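Hemin degrading factor (Pseudomonas aeruginosa, PDB 4MF9) binds heme and has been identified as a heme-degrading enzyme, with a probable part in handing heme on inside the bacterium. Local coordinates at residues Val89-Gly94 / Asn297-Thr302; Leu260-Phe265 / Gly277-Leu282; Val264-Ala269 / Leu332-Phe337. One frame throughout, in Å; residues are numbered along the deposited sequence.

Interaction 1: Val89-Gly94 / Asn297-Thr302; sequences VHERKG and NLHLKT
Glu91 and His299 lean toward each other diagonally across two antiparallel strands, and a single water joins their polar ends. The water donates to Glu91 OE1 at 2.8 Å. It also lies in the plane of the His299 imidazole, at the ring edge, 3.0 Å from NE2. The second carboxylate oxygen takes up the same rim, with Glu91 OE2 4.2 Å from His299 CD2 and near the ring plane. Glu91 CG sits anti to its carbonyl carbon (chi1 -60°), and the rest of the chain runs out extended. The other ring nitrogen of His299, ND1, is hydrogen-bonded to Asn290, which limits the ring's rotation; the neighbouring carboxylate may favour a protonated imidazole.

The backbone evidence is a regular antiparallel ladder, the strand axes lying at 177°. Val89 with His299 and Glu91 with Asn297 are hydrogen-bonded pairs, each with two bonds, while His90 and Leu298 form the non-hydrogen-bonded pair between them. This seam joins strand 88-93, in the first HemS/ChuX domain, to strand 296-301, in the second, making one continuous sheet of the two.

Val89 and His299 meet on the face that carries Glu91, CB to CB at 4.2 Å. Between the strands the CA-H of Leu298 points at Val89 O, with Leu298 CA 3.3 Å away. CG of Leu298 lies anti to the backbone N (chi1 178°), and on the face with His90 its CD1 comes to 3.6 Å from the same Val89 O. That methyl also approaches the His90 ring obliquely, Leu298 CD1 to His90 CD2 being 4.2 Å. Both His90 nitrogens are engaged elsewhere, ND1 with Gln273 and NE2 with Val264 O, in the sheet packed against this face.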
loop_
_atom_site.group_PDB
_atom_site.type_symbol
_atom_site.label_atom_id
_atom_site.label_comp_id
_atom_site.label_asym_id
_atom_site.label_seq_id
_atom_site.Cartn_x
_atom_site.Cartn_y
_atom_site.Cartn_z
ATOM N N VAL A 89 -0.867 -7.440 -0.651
ATOM C CA VAL A 89 -1.276 -6.752 -1.864
ATOM C C VAL A 89 -2.734 -6.326 -1.781
ATOM O O VAL A 89 -3.616 -7.142 -1.505
ATOM C CB VAL A 89 -1.144 -7.672 -3.089
ATOM C CG1 VAL A 89 -1.608 -6.942 -4.331
ATOM C CG2 VAL A 89 0.289 -8.168 -3.232
ATOM N N HIS A 90 -2.973 -5.048 -2.056
ATOM C CA HIS A 90 -4.300 -4.448 -2.014
ATOM C C HIS A 90 -4.718 -4.067 -3.453
ATOM O O HIS A 90 -4.047 -3.256 -4.107
ATOM C CB HIS A 90 -4.192 -3.203 -1.125
ATOM C CG HIS A 90 -5.493 -2.690 -0.587
ATOM N ND1 HIS A 90 -6.482 -2.161 -1.387
ATOM C CD2 HIS A 90 -5.920 -2.536 0.689
ATOM C CE1 HIS A 90 -7.479 -1.734 -0.630
ATOM N NE2 HIS A 90 -7.165 -1.957 0.632
ATOM N N GLU A 91 -5.786 -4.629 -3.969
ATOM C CA GLU A 91 -6.318 -4.281 -5.272
ATOM C C GLU A 91 -7.720 -3.762 -5.191
ATOM O O GLU A 91 -8.620 -4.482 -4.864
ATOM C CB GLU A 91 -6.268 -5.457 -6.276
ATOM C CG GLU A 91 -4.909 -5.988 -6.544
ATOM C CD GLU A 91 -4.819 -7.192 -7.480
ATOM O OE1 GLU A 91 -5.729 -7.579 -8.132
ATOM O OE2 GLU A 91 -3.751 -7.676 -7.561
ATOM N N ARG A 92 -7.933 -2.518 -5.566
ATOM C CA ARG A 92 -9.240 -1.909 -5.465
ATOM C C ARG A 92 -9.697 -1.369 -6.798
ATOM O O ARG A 92 -8.940 -0.781 -7.492
ATOM C CB ARG A 92 -9.247 -0.802 -4.449
ATOM C CG ARG A 92 -10.576 -0.400 -3.881
ATOM C CD ARG A 92 -11.394 -1.577 -3.427
ATOM N NE ARG A 92 -12.567 -1.194 -2.642
ATOM C CZ ARG A 92 -13.721 -0.823 -3.132
ATOM N NH1 ARG A 92 -13.916 -0.714 -4.426
ATOM N NH2 ARG A 92 -14.685 -0.502 -2.308
ATOM N N LYS A 93 -10.953 -1.549 -7.126
ATOM C CA LYS A 93 -11.497 -1.097 -8.391
ATOM C C LYS A 93 -12.417 0.092 -8.254
ATOM O O LYS A 93 -13.145 0.176 -7.295
ATOM C CB LYS A 93 -12.225 -2.211 -9.099
ATOM C CG LYS A 93 -11.377 -3.352 -9.522
ATOM C CD LYS A 93 -12.222 -4.323 -10.276
ATOM C CE LYS A 93 -11.650 -5.700 -10.217
ATOM N NZ LYS A 93 -12.526 -6.629 -10.967
ATOM N N GLY A 94 -12.336 1.008 -9.215
ATOM C CA GLY A 94 -13.153 2.209 -9.242
ATOM C C GLY A 94 -12.502 3.303 -10.071
ATOM O O GLY A 94 -11.357 3.176 -10.490
ATOM N N ASN A 297 -9.816 -7.048 -4.006
ATOM C CA ASN A 297 -9.040 -8.220 -3.730
ATOM C C ASN A 297 -7.886 -7.925 -2.790
ATOM O O ASN A 297 -7.309 -6.890 -2.861
ATOM C CB ASN A 297 -8.492 -8.825 -5.000
ATOM C CG ASN A 297 -9.509 -9.630 -5.775
ATOM O OD1 ASN A 297 -10.665 -9.624 -5.498
ATOM N ND2 ASN A 297 -9.035 -10.357 -6.720
ATOM N N LEU A 298 -7.604 -8.804 -1.878
ATOM C CA LEU A 298 -6.538 -8.613 -0.933
ATOM C C LEU A 298 -5.770 -9.911 -0.870
ATOM O O LEU A 298 -6.359 -10.923 -0.706
ATOM C CB LEU A 298 -7.126 -8.231 0.431
ATOM C CG LEU A 298 -6.141 -8.031 1.572
ATOM C CD1 LEU A 298 -5.555 -6.650 1.481
ATOM C CD2 LEU A 298 -6.699 -8.298 2.968
ATOM N N HIS A 299 -4.466 -9.857 -0.934
ATOM C CA HIS A 299 -3.643 -11.048 -0.881
ATOM C C HIS A 299 -2.619 -10.891 0.235
ATOM O O HIS A 299 -1.676 -10.094 0.125
ATOM C CB HIS A 299 -2.976 -11.301 -2.253
ATOM C CG HIS A 299 -3.947 -11.332 -3.395
ATOM N ND1 HIS A 299 -4.932 -12.289 -3.516
ATOM C CD2 HIS A 299 -4.087 -10.518 -4.472
ATOM C CE1 HIS A 299 -5.637 -12.065 -4.611
ATOM N NE2 HIS A 299 -5.145 -10.991 -5.207
ATOM N N LEU A 300 -2.816 -11.653 1.313
ATOM C CA LEU A 300 -1.995 -11.565 2.523
ATOM C C LEU A 300 -1.130 -12.811 2.779
ATOM O O LEU A 300 -1.640 -13.901 3.065
ATOM C CB LEU A 300 -2.894 -11.280 3.744
ATOM C CG LEU A 300 -2.253 -11.342 5.133
ATOM C CD1 LEU A 300 -1.151 -10.305 5.284
ATOM C CD2 LEU A 300 -3.291 -11.199 6.249
ATOM N N LYS A 301 0.157 -12.642 2.774
ATOM C CA LYS A 301 1.065 -13.669 3.064
ATOM C C LYS A 301 1.215 -13.816 4.589
ATOM O O LYS A 301 2.090 -13.267 5.193
ATOM C CB LYS A 301 2.391 -13.317 2.391
ATOM C CG LYS A 301 3.438 -14.377 2.263
ATOM C CD LYS A 301 2.875 -15.762 2.102
ATOM C CE LYS A 301 3.072 -16.256 0.704
ATOM N NZ LYS A 301 4.502 -16.224 0.423
ATOM N N THR A 302 0.323 -14.597 5.176
ATOM C CA THR A 302 0.257 -14.787 6.629
ATOM C C THR A 302 1.584 -15.138 7.295
ATOM O O THR A 302 1.819 -14.766 8.447
ATOM C CB THR A 302 -0.799 -15.837 7.013
ATOM O OG1 THR A 302 -0.425 -17.131 6.500
ATOM C CG2 THR A 302 -2.139 -15.431 6.449
HETATM O O HOH W 1 -6.432 -10.305 -7.795
#

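Interaction 2: Leu260-Phe265 / Gly277-Leu282; sequences LPIMVF and GPVCNL. With HEM (protoporphyrin IX containing Fe), chain C.
Ile262 and Gly277 exchange two backbone hydrogen bonds as an antiparallel hydrogen-bonded pair, and the two bonds differ in geometry. Gly277 N reaches Ile262 O at 2.9 Å, approaching nearly in line with the carbonyl. In the return bond, Ile262 N is also 2.9 Å from Gly277 O but stands well above that carbonyl's plane, 65° out of it. A water continues the link, accepting from Val279 N at 3.0 Å and lying 2.6 Å from Leu260 O.

Around this polar centre the packing is modest. Ile262 CG1 lies between its backbone N and carbonyl carbon (chi1 60°), where it rests 3.4 Å from Gly277 O. Beyond it, Ile262 CD1 touches Val279 CG1 at 4.1 Å, the two side chains crossing at about a right angle. Pro261 CB and Pro278 CD meet loosely at 4.4 Å. Met263 turns from the contact to the heme, with SD 3.9 Å from HEM CMA.

The pair closes the open end of the hairpin of strands 262-268 and 271-277. Leu260 and Ile262 lie against helix 348-355, whereas Val279 packs on strand 288-293 as the chain passes to the other sheet.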
loop_
_atom_site.group_PDB
_atom_site.type_symbol
_atom_site.label_atom_id
_atom_site.label_comp_id
_atom_site.label_asym_id
_atom_site.label_seq_id
_atom_site.Cartn_x
_atom_site.Cartn_y
_atom_site.Cartn_z
ATOM N N LEU A 260 -20.022 -6.892 8.637
ATOM C CA LEU A 260 -19.531 -5.692 9.230
ATOM C C LEU A 260 -18.616 -4.921 8.263
ATOM O O LEU A 260 -17.617 -5.385 7.865
ATOM C CB LEU A 260 -18.726 -6.092 10.460
ATOM C CG LEU A 260 -17.812 -5.212 11.249
ATOM C CD1 LEU A 260 -18.509 -3.924 11.488
ATOM C CD2 LEU A 260 -17.600 -5.809 12.613
ATOM N N PRO A 261 -18.968 -3.709 7.996
ATOM C CA PRO A 261 -18.124 -2.841 7.165
ATOM C C PRO A 261 -16.849 -2.456 7.919
ATOM O O PRO A 261 -16.900 -1.915 9.029
ATOM C CB PRO A 261 -19.012 -1.614 6.930
ATOM C CG PRO A 261 -19.945 -1.597 8.127
ATOM C CD PRO A 261 -20.209 -3.043 8.428
ATOM N N ILE A 262 -15.703 -2.748 7.315
ATOM C CA ILE A 262 -14.422 -2.497 7.958
ATOM C C ILE A 262 -13.577 -1.594 7.069
ATOM O O ILE A 262 -14.021 -1.188 6.000
ATOM C CB ILE A 262 -13.685 -3.806 8.197
ATOM C CG1 ILE A 262 -13.451 -4.515 6.863
ATOM C CG2 ILE A 262 -14.502 -4.702 9.140
ATOM C CD1 ILE A 262 -12.642 -5.793 6.976
ATOM N N MET A 263 -12.390 -1.243 7.502
ATOM C CA MET A 263 -11.406 -0.515 6.726
ATOM C C MET A 263 -10.116 -1.298 6.701
ATOM O O MET A 263 -9.682 -1.737 7.717
ATOM C CB MET A 263 -11.149 0.860 7.303
ATOM C CG MET A 263 -12.351 1.737 7.374
ATOM S SD MET A 263 -12.100 3.355 8.031
ATOM C CE MET A 263 -11.263 4.058 6.633
ATOM N N VAL A 264 -9.539 -1.469 5.536
ATOM C CA VAL A 264 -8.327 -2.171 5.394
ATOM C C VAL A 264 -7.272 -1.261 4.763
ATOM O O VAL A 264 -7.446 -0.896 3.649
ATOM C CB VAL A 264 -8.516 -3.439 4.508
ATOM C CG1 VAL A 264 -7.239 -4.164 4.324
ATOM C CG2 VAL A 264 -9.591 -4.359 5.044
ATOM N N PHE A 265 -6.205 -0.971 5.504
ATOM C CA PHE A 265 -5.121 -0.081 5.074
ATOM C C PHE A 265 -3.925 -0.924 4.677
ATOM O O PHE A 265 -3.437 -1.722 5.473
ATOM C CB PHE A 265 -4.662 0.823 6.241
ATOM C CG PHE A 265 -5.589 1.977 6.552
ATOM C CD1 PHE A 265 -6.870 1.755 7.043
ATOM C CD2 PHE A 265 -5.151 3.282 6.410
ATOM C CE1 PHE A 265 -7.703 2.823 7.347
ATOM C CE2 PHE A 265 -5.980 4.350 6.707
ATOM C CZ PHE A 265 -7.259 4.117 7.170
ATOM N N GLY A 277 -15.642 -0.914 3.660
ATOM C CA GLY A 277 -16.816 -1.714 3.373
ATOM C C GLY A 277 -16.667 -3.126 3.879
ATOM O O GLY A 277 -15.660 -3.476 4.494
ATOM N N PRO A 278 -17.655 -3.964 3.659
ATOM C CA PRO A 278 -17.577 -5.371 4.079
ATOM C C PRO A 278 -16.648 -6.199 3.229
ATOM O O PRO A 278 -16.302 -5.792 2.185
ATOM C CB PRO A 278 -18.999 -5.849 3.890
ATOM C CG PRO A 278 -19.467 -5.040 2.771
ATOM C CD PRO A 278 -18.929 -3.676 3.015
ATOM N N VAL A 279 -16.258 -7.332 3.721
ATOM C CA VAL A 279 -15.607 -8.329 2.933
ATOM C C VAL A 279 -16.534 -9.524 2.914
ATOM O O VAL A 279 -17.286 -9.691 3.823
ATOM C CB VAL A 279 -14.229 -8.647 3.446
ATOM C CG1 VAL A 279 -13.365 -7.397 3.310
ATOM C CG2 VAL A 279 -14.272 -9.106 4.872
ATOM N N CYS A 280 -16.597 -10.253 1.821
ATOM C CA CYS A 280 -17.567 -11.347 1.715
ATOM C C CYS A 280 -16.899 -12.658 1.384
ATOM O O CYS A 280 -17.023 -13.626 2.124
ATOM C CB CYS A 280 -18.630 -11.058 0.647
ATOM S SG CYS A 280 -19.581 -9.542 0.907
ATOM N N ASN A 281 -16.137 -12.675 0.313
ATOM C CA ASN A 281 -15.629 -13.913 -0.186
ATOM C C ASN A 281 -14.212 -14.073 0.149
ATOM O O ASN A 281 -13.445 -13.290 -0.273
ATOM C CB ASN A 281 -15.831 -13.926 -1.711
ATOM C CG ASN A 281 -16.011 -15.289 -2.220
ATOM O OD1 ASN A 281 -15.056 -15.984 -2.487
ATOM N ND2 ASN A 281 -17.249 -15.700 -2.331
ATOM N N LEU A 282 -13.860 -15.109 0.892
ATOM C CA LEU A 282 -12.562 -15.272 1.444
ATOM C C LEU A 282 -11.986 -16.639 1.103
ATOM O O LEU A 282 -12.701 -17.581 1.071
ATOM C CB LEU A 282 -12.622 -15.130 2.966
ATOM C CG LEU A 282 -12.816 -13.781 3.659
ATOM C CD1 LEU A 282 -13.312 -12.720 2.749
ATOM C CD2 LEU A 282 -13.678 -13.873 4.912
HETATM C CHA HEM C . -6.801 6.786 9.406
HETATM C CHB HEM C . -10.307 9.041 7.158
HETATM C CHC HEM C . -7.077 12.055 5.260
HETATM C CHD HEM C . -3.619 9.028 6.600
HETATM C C1A HEM C . -8.044 7.200 9.020
HETATM C C2A HEM C . -9.278 6.701 9.524
HETATM C C3A HEM C . -10.240 7.348 8.910
HETATM C C4A HEM C . -9.622 8.204 7.999
HETATM C CMA HEM C . -11.711 7.128 9.121
HETATM C CAA HEM C . -9.503 5.676 10.578
HETATM C CBA HEM C . -10.493 6.041 11.714
HETATM C CGA HEM C . -9.822 7.045 12.578
HETATM O O1A HEM C . -10.409 8.053 12.961
HETATM O O2A HEM C . -8.678 6.832 12.878
HETATM C C1B HEM C . -9.662 10.064 6.476
HETATM C C2B HEM C . -10.432 10.995 5.762
HETATM C C3B HEM C . -9.576 11.871 5.218
HETATM C C4B HEM C . -8.224 11.425 5.625
HETATM C CMB HEM C . -11.928 11.018 5.675
HETATM C CAB HEM C . -10.031 13.031 4.395
HETATM C CBB HEM C . -9.359 13.589 3.435
HETATM C C1C HEM C . -5.853 11.532 5.454
HETATM C C2C HEM C . -4.667 12.129 5.079
HETATM C C3C HEM C . -3.668 11.284 5.455
HETATM C C4C HEM C . -4.247 10.137 6.068
HETATM C CMC HEM C . -4.517 13.462 4.411
HETATM C CAC HEM C . -2.259 11.516 5.243
HETATM C CBC HEM C . -1.461 10.515 5.468
HETATM C C1D HEM C . -4.204 8.150 7.522
HETATM C C2D HEM C . -3.461 7.111 8.298
HETATM C C3D HEM C . -4.364 6.519 9.076
HETATM C C4D HEM C . -5.641 7.175 8.774
HETATM C CMD HEM C . -1.992 6.749 8.277
HETATM C CAD HEM C . -4.103 5.394 10.043
HETATM C CBD HEM C . -4.077 5.960 11.462
HETATM C CGD HEM C . -3.503 5.141 12.579
HETATM O O1D HEM C . -4.208 5.035 13.560
HETATM O O2D HEM C . -2.393 4.633 12.564
HETATM N NA HEM C . -8.276 8.122 8.070
HETATM N NB HEM C . -8.353 10.341 6.388
HETATM N NC HEM C . -5.564 10.369 6.038
HETATM N ND HEM C . -5.488 8.126 7.847
HETATM FE FE HEM C . -6.818 9.209 7.186
HETATM O O HOH W 2 -17.699 -7.567 6.368
#

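Interaction 3: Val264-Ala269 / Leu332-Phe337; sequences VFVGNA and LIVQLF. With HEM (protoporphyrin IX containing Fe), chain C.
Phe265 O is approached by two neighbouring residues of the opposite strand. Gln335 N donates to it at 3.0 Å, in the carbonyl plane, and the CA-H of Val334 points at it, with Val334 CA 3.3 Å from Phe265 O. The reciprocal bond, Phe265 N to Gln335 O, is 2.9 Å long and straight, the angle at the hydrogen being 180°. Phe265 and Gln335 are thus a hydrogen-bonded antiparallel pair, followed by Val264 and Leu336 as a non-hydrogen-bonded one.

On the face that carries Phe265, two aromatic rings meet. Phe337 CE2 lies over one face of the Phe265 ring, toward its rim, and Phe265 CE1 is 3.6 Å from Phe337 CD2. With planes at 57°, the pair is oblique. Phe265 also meets the porphyrin obliquely, CZ being 3.5 Å from HEM CHA, while HEM CAA lies over a face of Phe337.

Strands 262-268 and 332-338 are neighbours in a nine-stranded antiparallel sheet, and this face forms part of the pocket of the heme, whose iron takes His215 as axial ligand. Phe337 CZ is 3.5 Å from the propionate oxygen HEM O1D.

On the other face three valines meet. Val334 CG1 sits between its backbone N and carbonyl carbon (chi1 57°), leaving CG2 anti to the N and directed at the other two. Val334 CG2 touches Val264 CG1 at 3.8 Å and Val266 CG2 at 3.7 Å. Helix 247-258 packs here through Leu248 on Val334 and Phe252 on Val264, and His90 and Leu298 of the second sheet lie against Val266. Beyond Val266 water enters between the strands: one molecule accepts from Gly267 N, and another donates to Leu332 O and, weakly, to Gly267 O.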
loop_
_atom_site.group_PDB
_atom_site.type_symbol
_atom_site.label_atom_id
_atom_site.label_comp_id
_atom_site.label_asym_id
_atom_site.label_seq_id
_atom_site.Cartn_x
_atom_site.Cartn_y
_atom_site.Cartn_z
ATOM N N VAL A 264 -9.539 -1.469 5.536
ATOM C CA VAL A 264 -8.327 -2.171 5.394
ATOM C C VAL A 264 -7.272 -1.261 4.763
ATOM O O VAL A 264 -7.446 -0.896 3.649
ATOM C CB VAL A 264 -8.516 -3.439 4.508
ATOM C CG1 VAL A 264 -7.239 -4.164 4.324
ATOM C CG2 VAL A 264 -9.591 -4.359 5.044
ATOM N N PHE A 265 -6.205 -0.971 5.504
ATOM C CA PHE A 265 -5.121 -0.081 5.074
ATOM C C PHE A 265 -3.925 -0.924 4.677
ATOM O O PHE A 265 -3.437 -1.722 5.473
ATOM C CB PHE A 265 -4.662 0.823 6.241
ATOM C CG PHE A 265 -5.589 1.977 6.552
ATOM C CD1 PHE A 265 -6.870 1.755 7.043
ATOM C CD2 PHE A 265 -5.151 3.282 6.410
ATOM C CE1 PHE A 265 -7.703 2.823 7.347
ATOM C CE2 PHE A 265 -5.980 4.350 6.707
ATOM C CZ PHE A 265 -7.259 4.117 7.170
ATOM N N VAL A 266 -3.439 -0.756 3.495
ATOM C CA VAL A 266 -2.219 -1.377 3.059
ATOM C C VAL A 266 -1.324 -0.406 2.321
ATOM O O VAL A 266 -1.737 0.195 1.428
ATOM C CB VAL A 266 -2.519 -2.596 2.138
ATOM C CG1 VAL A 266 -1.281 -3.129 1.483
ATOM C CG2 VAL A 266 -3.190 -3.702 2.933
ATOM N N GLY A 267 -0.090 -0.323 2.735
ATOM C CA GLY A 267 0.820 0.572 2.066
ATOM C C GLY A 267 2.288 0.255 2.212
ATOM O O GLY A 267 2.684 -0.794 2.727
ATOM N N ASN A 268 3.086 1.199 1.734
ATOM C CA ASN A 268 4.529 1.156 1.818
ATOM C C ASN A 268 4.946 2.567 2.221
ATOM O O ASN A 268 4.093 3.376 2.576
ATOM C CB ASN A 268 5.122 0.740 0.465
ATOM C CG ASN A 268 4.591 1.577 -0.693
ATOM O OD1 ASN A 268 4.786 2.795 -0.728
ATOM N ND2 ASN A 268 3.933 0.929 -1.650
ATOM N N ALA A 269 6.231 2.886 2.147
ATOM C CA ALA A 269 6.697 4.203 2.581
ATOM C C ALA A 269 6.090 5.370 1.786
ATOM O O ALA A 269 6.082 6.512 2.261
ATOM C CB ALA A 269 8.213 4.258 2.516
ATOM N N LEU A 332 4.689 -2.049 8.989
ATOM C CA LEU A 332 3.306 -2.394 8.929
ATOM C C LEU A 332 2.935 -3.164 7.628
ATOM O O LEU A 332 3.101 -2.665 6.535
ATOM C CB LEU A 332 2.530 -1.131 8.895
ATOM C CG LEU A 332 1.869 -0.520 10.102
ATOM C CD1 LEU A 332 1.269 0.814 9.746
ATOM C CD2 LEU A 332 0.887 -1.430 10.746
ATOM N N ILE A 333 2.426 -4.384 7.770
ATOM C CA ILE A 333 1.789 -5.081 6.670
ATOM C C ILE A 333 0.411 -4.630 6.229
ATOM O O ILE A 333 0.133 -4.335 5.085
ATOM C CB ILE A 333 1.803 -6.609 6.945
ATOM C CG1 ILE A 333 3.220 -7.119 7.143
ATOM C CG2 ILE A 333 1.034 -7.387 5.923
ATOM C CD1 ILE A 333 3.319 -8.418 7.868
ATOM N N VAL A 334 -0.475 -4.577 7.207
ATOM C CA VAL A 334 -1.825 -4.198 7.021
ATOM C C VAL A 334 -2.435 -3.714 8.335
ATOM O O VAL A 334 -1.995 -4.146 9.334
ATOM C CB VAL A 334 -2.619 -5.391 6.530
ATOM C CG1 VAL A 334 -2.500 -6.525 7.499
ATOM C CG2 VAL A 334 -4.046 -5.051 6.217
ATOM N N GLN A 335 -3.395 -2.833 8.289
ATOM C CA GLN A 335 -4.100 -2.374 9.477
ATOM C C GLN A 335 -5.576 -2.482 9.237
ATOM O O GLN A 335 -6.020 -2.180 8.171
ATOM C CB GLN A 335 -3.839 -0.910 9.761
ATOM C CG GLN A 335 -2.481 -0.498 10.225
ATOM C CD GLN A 335 -2.410 1.026 10.362
ATOM O OE1 GLN A 335 -2.397 1.570 11.448
ATOM N NE2 GLN A 335 -2.435 1.691 9.250
ATOM N N LEU A 336 -6.306 -2.835 10.264
ATOM C CA LEU A 336 -7.731 -2.902 10.201
ATOM C C LEU A 336 -8.397 -1.930 11.172
ATOM O O LEU A 336 -8.038 -1.894 12.293
ATOM C CB LEU A 336 -8.181 -4.298 10.510
ATOM C CG LEU A 336 -8.292 -5.206 9.307
ATOM C CD1 LEU A 336 -6.927 -5.409 8.762
ATOM C CD2 LEU A 336 -8.938 -6.489 9.727
ATOM N N PHE A 337 -9.399 -1.216 10.701
ATOM C CA PHE A 337 -10.231 -0.416 11.594
ATOM C C PHE A 337 -11.676 -0.774 11.285
ATOM O O PHE A 337 -11.952 -1.550 10.350
ATOM C CB PHE A 337 -10.050 1.086 11.356
ATOM C CG PHE A 337 -8.640 1.586 11.547
ATOM C CD1 PHE A 337 -8.304 2.347 12.667
ATOM C CD2 PHE A 337 -7.663 1.339 10.585
ATOM C CE1 PHE A 337 -7.025 2.828 12.840
ATOM C CE2 PHE A 337 -6.377 1.825 10.755
ATOM C CZ PHE A 337 -6.057 2.563 11.890
HETATM C CHA HEM C . -6.801 6.786 9.406
HETATM C CHB HEM C . -10.307 9.041 7.158
HETATM C CHC HEM C . -7.077 12.055 5.260
HETATM C CHD HEM C . -3.619 9.028 6.600
HETATM C C1A HEM C . -8.044 7.200 9.020
HETATM C C2A HEM C . -9.278 6.701 9.524
HETATM C C3A HEM C . -10.240 7.348 8.910
HETATM C C4A HEM C . -9.622 8.204 7.999
HETATM C CMA HEM C . -11.711 7.128 9.121
HETATM C CAA HEM C . -9.503 5.676 10.578
HETATM C CBA HEM C . -10.493 6.041 11.714
HETATM C CGA HEM C . -9.822 7.045 12.578
HETATM O O1A HEM C . -10.409 8.053 12.961
HETATM O O2A HEM C . -8.678 6.832 12.878
HETATM C C1B HEM C . -9.662 10.064 6.476
HETATM C C2B HEM C . -10.432 10.995 5.762
HETATM C C3B HEM C . -9.576 11.871 5.218
HETATM C C4B HEM C . -8.224 11.425 5.625
HETATM C CMB HEM C . -11.928 11.018 5.675
HETATM C CAB HEM C . -10.031 13.031 4.395
HETATM C CBB HEM C . -9.359 13.589 3.435
HETATM C C1C HEM C . -5.853 11.532 5.454
HETATM C C2C HEM C . -4.667 12.129 5.079
HETATM C C3C HEM C . -3.668 11.284 5.455
HETATM C C4C HEM C . -4.247 10.137 6.068
HETATM C CMC HEM C . -4.517 13.462 4.411
HETATM C CAC HEM C . -2.259 11.516 5.243
HETATM C CBC HEM C . -1.461 10.515 5.468
HETATM C C1D HEM C . -4.204 8.150 7.522
HETATM C C2D HEM C . -3.461 7.111 8.298
HETATM C C3D HEM C . -4.364 6.519 9.076
HETATM C C4D HEM C . -5.641 7.175 8.774
HETATM C CMD HEM C . -1.992 6.749 8.277
HETATM C CAD HEM C . -4.103 5.394 10.043
HETATM C CBD HEM C . -4.077 5.960 11.462
HETATM C CGD HEM C . -3.503 5.141 12.579
HETATM O O1D HEM C . -4.208 5.035 13.560
HETATM O O2D HEM C . -2.393 4.633 12.564
HETATM N NA HEM C . -8.276 8.122 8.070
HETATM N NB HEM C . -8.353 10.341 6.388
HETATM N NC HEM C . -5.564 10.369 6.038
HETATM N ND HEM C . -5.488 8.126 7.847
HETATM FE FE HEM C . -6.818 9.209 7.186
HETATM O O HOH W 3 0.860 -1.236 5.369
HETATM O O HOH W 4 4.791 -0.712 5.321
#

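From the N terminus, 89-94 comes first and pairs with 297-302, so interaction 1 closes a loop of 202 residues and fuses strands from the two HemS/ChuX domains into one sheet. Within that loop lies interaction 2, a short closure with 11 residues between its segments. Interaction 3 departs from the same strand, 262-268, but pairs it with 332-337, closing a loop of 62 residues that ends beyond interaction 1's second segment; interactions 1 and 3 therefore cross along the chain. Strand 262-268 thus has the hairpin partner 271-277 on one side and strand 332-338 on the other. The two sheets also pack where Leu300 CD1 lies 3.7 Å from Ile333 CG2, while interactions 2 and 3 both touch the heme.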